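Local coordinates for DNA-binding protein HU (Anabaena sp., PDB 1P71) that binds and bends DNA as a homodimeric, histone-like protein, wrapping the duplex to stabilise it and prevent its denaturation, at a contact of chain A with DNA and the interface of chains A and B. Residues are numbered along the deposited sequence; one frame, centred on the assembly and turned at random. Chains: chain A/B, DNA-binding protein HU.

Contact 1: a contact of chain A with DNA. Residues chain A 61-63, 69, 71. With nucleotides of chain C.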
loop_
_atom_site.group_PDB
_atom_site.type_symbol
_atom_site.label_atom_id
_atom_site.label_comp_id
_atom_site.label_asym_id
_atom_site.label_seq_id
_atom_site.Cartn_x
_atom_site.Cartn_y
_atom_site.Cartn_z
ATOM N N ARG A 61 -14.110 -8.308 -23.796
ATOM C CA ARG A 61 -14.339 -8.229 -25.229
ATOM C C ARG A 61 -13.066 -7.727 -25.881
ATOM O O ARG A 61 -12.437 -6.791 -25.381
ATOM C CB ARG A 61 -15.478 -7.269 -25.516
ATOM C CG ARG A 61 -16.076 -7.389 -26.896
ATOM C CD ARG A 61 -17.196 -6.419 -27.141
ATOM N NE ARG A 61 -18.427 -6.861 -26.491
ATOM C CZ ARG A 61 -19.227 -7.796 -26.974
ATOM N NH1 ARG A 61 -18.938 -8.394 -28.131
ATOM N NH2 ARG A 61 -20.335 -8.123 -26.315
ATOM N N ASN A 62 -12.705 -8.372 -26.991
ATOM C CA ASN A 62 -11.570 -8.001 -27.831
ATOM C C ASN A 62 -11.877 -6.707 -28.621
ATOM O O ASN A 62 -12.808 -6.697 -29.416
ATOM C CB ASN A 62 -11.288 -9.177 -28.780
ATOM C CG ASN A 62 -9.895 -9.141 -29.394
ATOM O OD1 ASN A 62 -9.517 -8.185 -30.078
ATOM N ND2 ASN A 62 -9.142 -10.209 -29.185
ATOM N N PRO A 63 -11.114 -5.625 -28.416
ATOM C CA PRO A 63 -11.441 -4.330 -29.036
ATOM C C PRO A 63 -11.197 -4.311 -30.534
ATOM O O PRO A 63 -11.781 -3.474 -31.246
ATOM C CB PRO A 63 -10.510 -3.331 -28.339
ATOM C CG PRO A 63 -9.520 -4.113 -27.638
ATOM C CD PRO A 63 -9.896 -5.550 -27.593
ATOM N N MET A 69 -14.926 -12.649 -24.887
ATOM C CA MET A 69 -13.858 -13.500 -24.390
ATOM C C MET A 69 -13.963 -13.674 -22.881
ATOM O O MET A 69 -14.681 -12.936 -22.228
ATOM C CB MET A 69 -12.521 -12.867 -24.727
ATOM C CG MET A 69 -12.215 -11.691 -23.832
ATOM S SD MET A 69 -10.898 -10.899 -24.546
ATOM C CE MET A 69 -9.562 -12.053 -23.935
ATOM N N ILE A 71 -11.889 -13.583 -19.333
ATOM C CA ILE A 71 -10.735 -13.297 -18.486
ATOM C C ILE A 71 -10.708 -14.328 -17.349
ATOM O O ILE A 71 -11.626 -14.383 -16.535
ATOM C CB ILE A 71 -10.794 -11.828 -17.974
ATOM C CG1 ILE A 71 -11.011 -10.870 -19.160
ATOM C CG2 ILE A 71 -9.508 -11.443 -17.288
ATOM C CD1 ILE A 71 -11.551 -9.475 -18.774
ATOM P P DT C 15 -5.946 -8.194 -19.172
ATOM O OP1 DT C 15 -5.306 -9.518 -19.087
ATOM O OP2 DT C 15 -5.187 -6.936 -19.305
ATOM O "O5'" DT C 15 -6.910 -8.267 -20.427
ATOM C "C5'" DT C 15 -7.536 -9.490 -20.817
ATOM C "C4'" DT C 15 -8.588 -9.092 -21.825
ATOM O "O4'" DT C 15 -9.414 -8.078 -21.241
ATOM C "C3'" DT C 15 -8.069 -8.420 -23.076
ATOM O "O3'" DT C 15 -7.811 -9.434 -24.005
ATOM C "C2'" DT C 15 -9.272 -7.620 -23.553
ATOM C "C1'" DT C 15 -10.123 -7.478 -22.284
ATOM N N1 DT C 15 -10.386 -6.078 -21.920
ATOM C C2 DT C 15 -11.695 -5.666 -21.856
ATOM O O2 DT C 15 -12.652 -6.395 -22.042
ATOM N N3 DT C 15 -11.850 -4.350 -21.530
ATOM C C4 DT C 15 -10.872 -3.424 -21.273
ATOM O O4 DT C 15 -11.160 -2.273 -20.995
ATOM C C5 DT C 15 -9.523 -3.911 -21.366
ATOM C C7 DT C 15 -8.369 -2.996 -21.111
ATOM C C6 DT C 15 -9.340 -5.202 -21.681
ATOM P P DT C 16 -6.389 -9.720 -24.650
ATOM O OP1 DT C 16 -6.483 -11.094 -25.184
ATOM O OP2 DT C 16 -5.324 -9.278 -23.734
ATOM O "O5'" DT C 16 -6.366 -8.708 -25.871
ATOM C "C5'" DT C 16 -7.120 -8.964 -27.025
ATOM C "C4'" DT C 16 -6.618 -7.990 -28.055
ATOM O "O4'" DT C 16 -6.864 -6.664 -27.546
ATOM C "C3'" DT C 16 -5.129 -8.054 -28.305
ATOM O "O3'" DT C 16 -4.988 -8.008 -29.721
ATOM C "C2'" DT C 16 -4.569 -6.820 -27.584
ATOM C "C1'" DT C 16 -5.743 -5.843 -27.681
ATOM N N1 DT C 16 -5.861 -4.844 -26.576
ATOM C C2 DT C 16 -6.207 -3.535 -26.838
ATOM O O2 DT C 16 -6.427 -3.110 -27.959
ATOM N N3 DT C 16 -6.274 -2.731 -25.722
ATOM C C4 DT C 16 -6.042 -3.104 -24.403
ATOM O O4 DT C 16 -6.130 -2.317 -23.472
ATOM C C5 DT C 16 -5.691 -4.488 -24.193
ATOM C C7 DT C 16 -5.406 -5.034 -22.829
ATOM C C6 DT C 16 -5.621 -5.267 -25.276
#
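The end of the DNA-binding beta-arm characteristic of the HU family reaches two consecutive paired thymidines here, with strands 58-61 and 68-71 joined by the turn that carries A:Asn62 and A:Pro63. In this family the arm enters the minor groove, and its conserved proline wedges in at a kinked base step. A:Pro63 is that residue. Its ring lies against the face of the DT16 base that is turned toward DT15, over the sugar-side rim. CG of A:Pro63 sits 3.5 Å from base carbon C2 of DT16. The same CG of A:Pro63 is 3.3 Å from O2 of DT16, the base carbonyl oxygen. CD of the same ring meets the deoxyribose oxygen O4' of DT16. The two thymines are spread well beyond a normal stack, with 6.6 Å between N1 of DT15 and N1 of DT16, consistent with wedging by the proline and with a bend at this step.

Two residues before the proline, the backbone N of A:Arg61 donates a nearly straight hydrogen bond (163° at H) to O2 of DT15, 3.0 Å from N to O2, at the base's minor-groove edge. Because a main-chain group makes this bond, and purine N3 and pyrimidine O2 are acceptors at similar places in the groove, it should discriminate little between sequences, as suits a protein that packages DNA. The amide group of A:Asn62 lies alongside the DT16 sugar, CG being 3.7 Å from C5'. Its CG stands anti to the backbone N (chi1 -161°), which carries the amide toward the sugar beside the proline.

From strand 68-71, two apolar side chains pack on the backbone of DT15. The delta-methyl CD1 of A:Ile71 approaches the sugar oxygen O4' at 3.6 Å. A:Met69 bends at its last torsion (chi3 -79°), bringing its thioether against the phosphodiester link: SD lies 3.5 Å from O3' of DT15, and the methyl CE lies 3.5 Å from the phosphate oxygen OP1 of DT16.

Contact 2: the interface of chains A and B. Residues chain A 29, 32-33, 50; chain B 44, 46-47, 85.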
loop_
_atom_site.group_PDB
_atom_site.type_symbol
_atom_site.label_atom_id
_atom_site.label_comp_id
_atom_site.label_asym_id
_atom_site.label_seq_id
_atom_site.Cartn_x
_atom_site.Cartn_y
_atom_site.Cartn_z
ATOM N N LEU A 29 9.873 -4.201 2.091
ATOM C CA LEU A 29 9.065 -4.328 0.884
ATOM C C LEU A 29 9.152 -5.724 0.288
ATOM O O LEU A 29 8.146 -6.253 -0.174
ATOM C CB LEU A 29 9.482 -3.293 -0.158
ATOM C CG LEU A 29 9.566 -1.840 0.322
ATOM C CD1 LEU A 29 10.173 -0.962 -0.768
ATOM C CD2 LEU A 29 8.221 -1.317 0.791
ATOM N N ILE A 32 6.995 -7.956 2.493
ATOM C CA ILE A 32 5.578 -7.745 2.277
ATOM C C ILE A 32 5.097 -8.519 1.047
ATOM O O ILE A 32 4.089 -9.216 1.115
ATOM C CB ILE A 32 5.255 -6.230 2.125
ATOM C CG1 ILE A 32 5.432 -5.515 3.464
ATOM C CG2 ILE A 32 3.826 -6.062 1.594
ATOM C CD1 ILE A 32 5.483 -3.954 3.350
ATOM N N ILE A 33 5.825 -8.393 -0.065
ATOM C CA ILE A 33 5.489 -9.088 -1.312
ATOM C C ILE A 33 5.464 -10.603 -1.106
ATOM O O ILE A 33 4.581 -11.290 -1.617
ATOM C CB ILE A 33 6.501 -8.667 -2.417
ATOM C CG1 ILE A 33 6.269 -7.216 -2.853
ATOM C CG2 ILE A 33 6.466 -9.597 -3.593
ATOM C CD1 ILE A 33 7.396 -6.642 -3.698
ATOM N N PHE A 50 -2.148 -5.038 3.551
ATOM C CA PHE A 50 -1.904 -5.593 2.237
ATOM C C PHE A 50 -2.344 -7.052 2.264
ATOM O O PHE A 50 -2.041 -7.769 3.216
ATOM C CB PHE A 50 -0.406 -5.600 1.928
ATOM C CG PHE A 50 0.215 -4.234 1.795
ATOM C CD1 PHE A 50 0.746 -3.595 2.917
ATOM C CD2 PHE A 50 0.331 -3.628 0.542
ATOM C CE1 PHE A 50 1.355 -2.351 2.809
ATOM C CE2 PHE A 50 0.937 -2.378 0.416
ATOM C CZ PHE A 50 1.442 -1.739 1.546
ATOM N N LEU B 44 8.039 3.351 -5.495
ATOM C CA LEU B 44 9.090 2.459 -5.013
ATOM C C LEU B 44 9.354 1.328 -6.004
ATOM O O LEU B 44 8.571 0.381 -6.087
ATOM C CB LEU B 44 8.730 1.894 -3.632
ATOM C CG LEU B 44 8.228 2.923 -2.607
ATOM C CD1 LEU B 44 7.537 2.241 -1.444
ATOM C CD2 LEU B 44 9.365 3.824 -2.100
ATOM N N GLY B 46 10.225 -1.911 -7.776
ATOM C CA GLY B 46 10.090 -3.268 -7.283
ATOM C C GLY B 46 9.019 -3.495 -6.233
ATOM O O GLY B 46 8.966 -4.583 -5.678
ATOM N N PHE B 47 8.168 -2.501 -5.953
ATOM C CA PHE B 47 7.060 -2.697 -5.014
ATOM C C PHE B 47 5.712 -2.107 -5.504
ATOM O O PHE B 47 4.732 -2.833 -5.647
ATOM C CB PHE B 47 7.449 -2.192 -3.622
ATOM C CG PHE B 47 6.381 -2.384 -2.572
ATOM C CD1 PHE B 47 6.197 -3.611 -1.967
ATOM C CD2 PHE B 47 5.590 -1.310 -2.155
ATOM C CE1 PHE B 47 5.219 -3.786 -0.978
ATOM C CE2 PHE B 47 4.608 -1.481 -1.168
ATOM C CZ PHE B 47 4.423 -2.729 -0.595
ATOM N N PHE B 85 5.424 -7.338 -7.895
ATOM C CA PHE B 85 4.412 -7.688 -6.904
ATOM C C PHE B 85 3.220 -8.434 -7.528
ATOM O O PHE B 85 2.760 -9.444 -6.994
ATOM C CB PHE B 85 3.925 -6.406 -6.232
ATOM C CG PHE B 85 3.331 -6.611 -4.874
ATOM C CD1 PHE B 85 2.956 -7.887 -4.435
ATOM C CD2 PHE B 85 3.126 -5.533 -4.037
ATOM C CE1 PHE B 85 2.393 -8.074 -3.186
ATOM C CE2 PHE B 85 2.554 -5.721 -2.773
ATOM C CZ PHE B 85 2.204 -7.008 -2.358
#
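B:Phe47 inserts its ring between helix 18-37 and strand 48-55 of chain A, in the hydrophobic core of the intertwined HU homodimer. A:Leu29 covers one face of that ring, its methyl CD2 3.9 Å from the centroid, with the two side chains crossing at about a right angle. A:Ile32 meets the rim instead: CG2 lies in the ring plane, 3.7 Å from CE1. A:Phe50 comes from the opposite direction, CE2 3.6 Å from CZ of B:Phe47, and the two rings are steeply inclined, about 68° between their planes. The same CG2 of A:Ile32 also rests over the rim of the A:Phe50 face and so fills the angle between them. With CG anti to the backbone N (chi1 -179°), B:Phe47 extends away from its own loop into this nest. Were B:Phe47 replaced by an alanine, A:Leu29 CD2 would probably lose the face it packs on, and a gap would open before A:Phe50, leaving that ring freer to shift.

The side chains of A:Ile33 and B:Phe47 pass one another pointing opposite ways, CD1 of A:Ile33 3.7 Å from CD1 of B:Phe47, while CG1 of A:Ile33 stands over the centre of the B:Phe85 ring, 3.6 Å from the centroid. The carbonyl O of B:Phe47 borders the B:Phe85 ring in its plane. Farther out, B:Gly46 (phi 75°) turns the loop that presents the phenylalanine, and B:Leu44 CD1 comes within 4.2 Å of A:Leu29 CD1, a looser contact at the border of the patch.

About 29 Å separates the centres of the C-alpha atoms of contact 1 and contact 2, which share no residue although chain A serves both. From chain A, contact 2 draws on helix 18-37 and the start of strand 48-55, in the dimer body; contact 1 uses the next strand, 58-61, and its partner 68-71, on the projecting arm. Strand 48-55 thus leads the chain from the core out toward the DNA-binding element. Since the dimer is two-fold symmetric, contact 2 and its twin would fix the origins of both arms, while the distance to contact 1 probably leaves the arm ends some freedom to follow differently bent DNA.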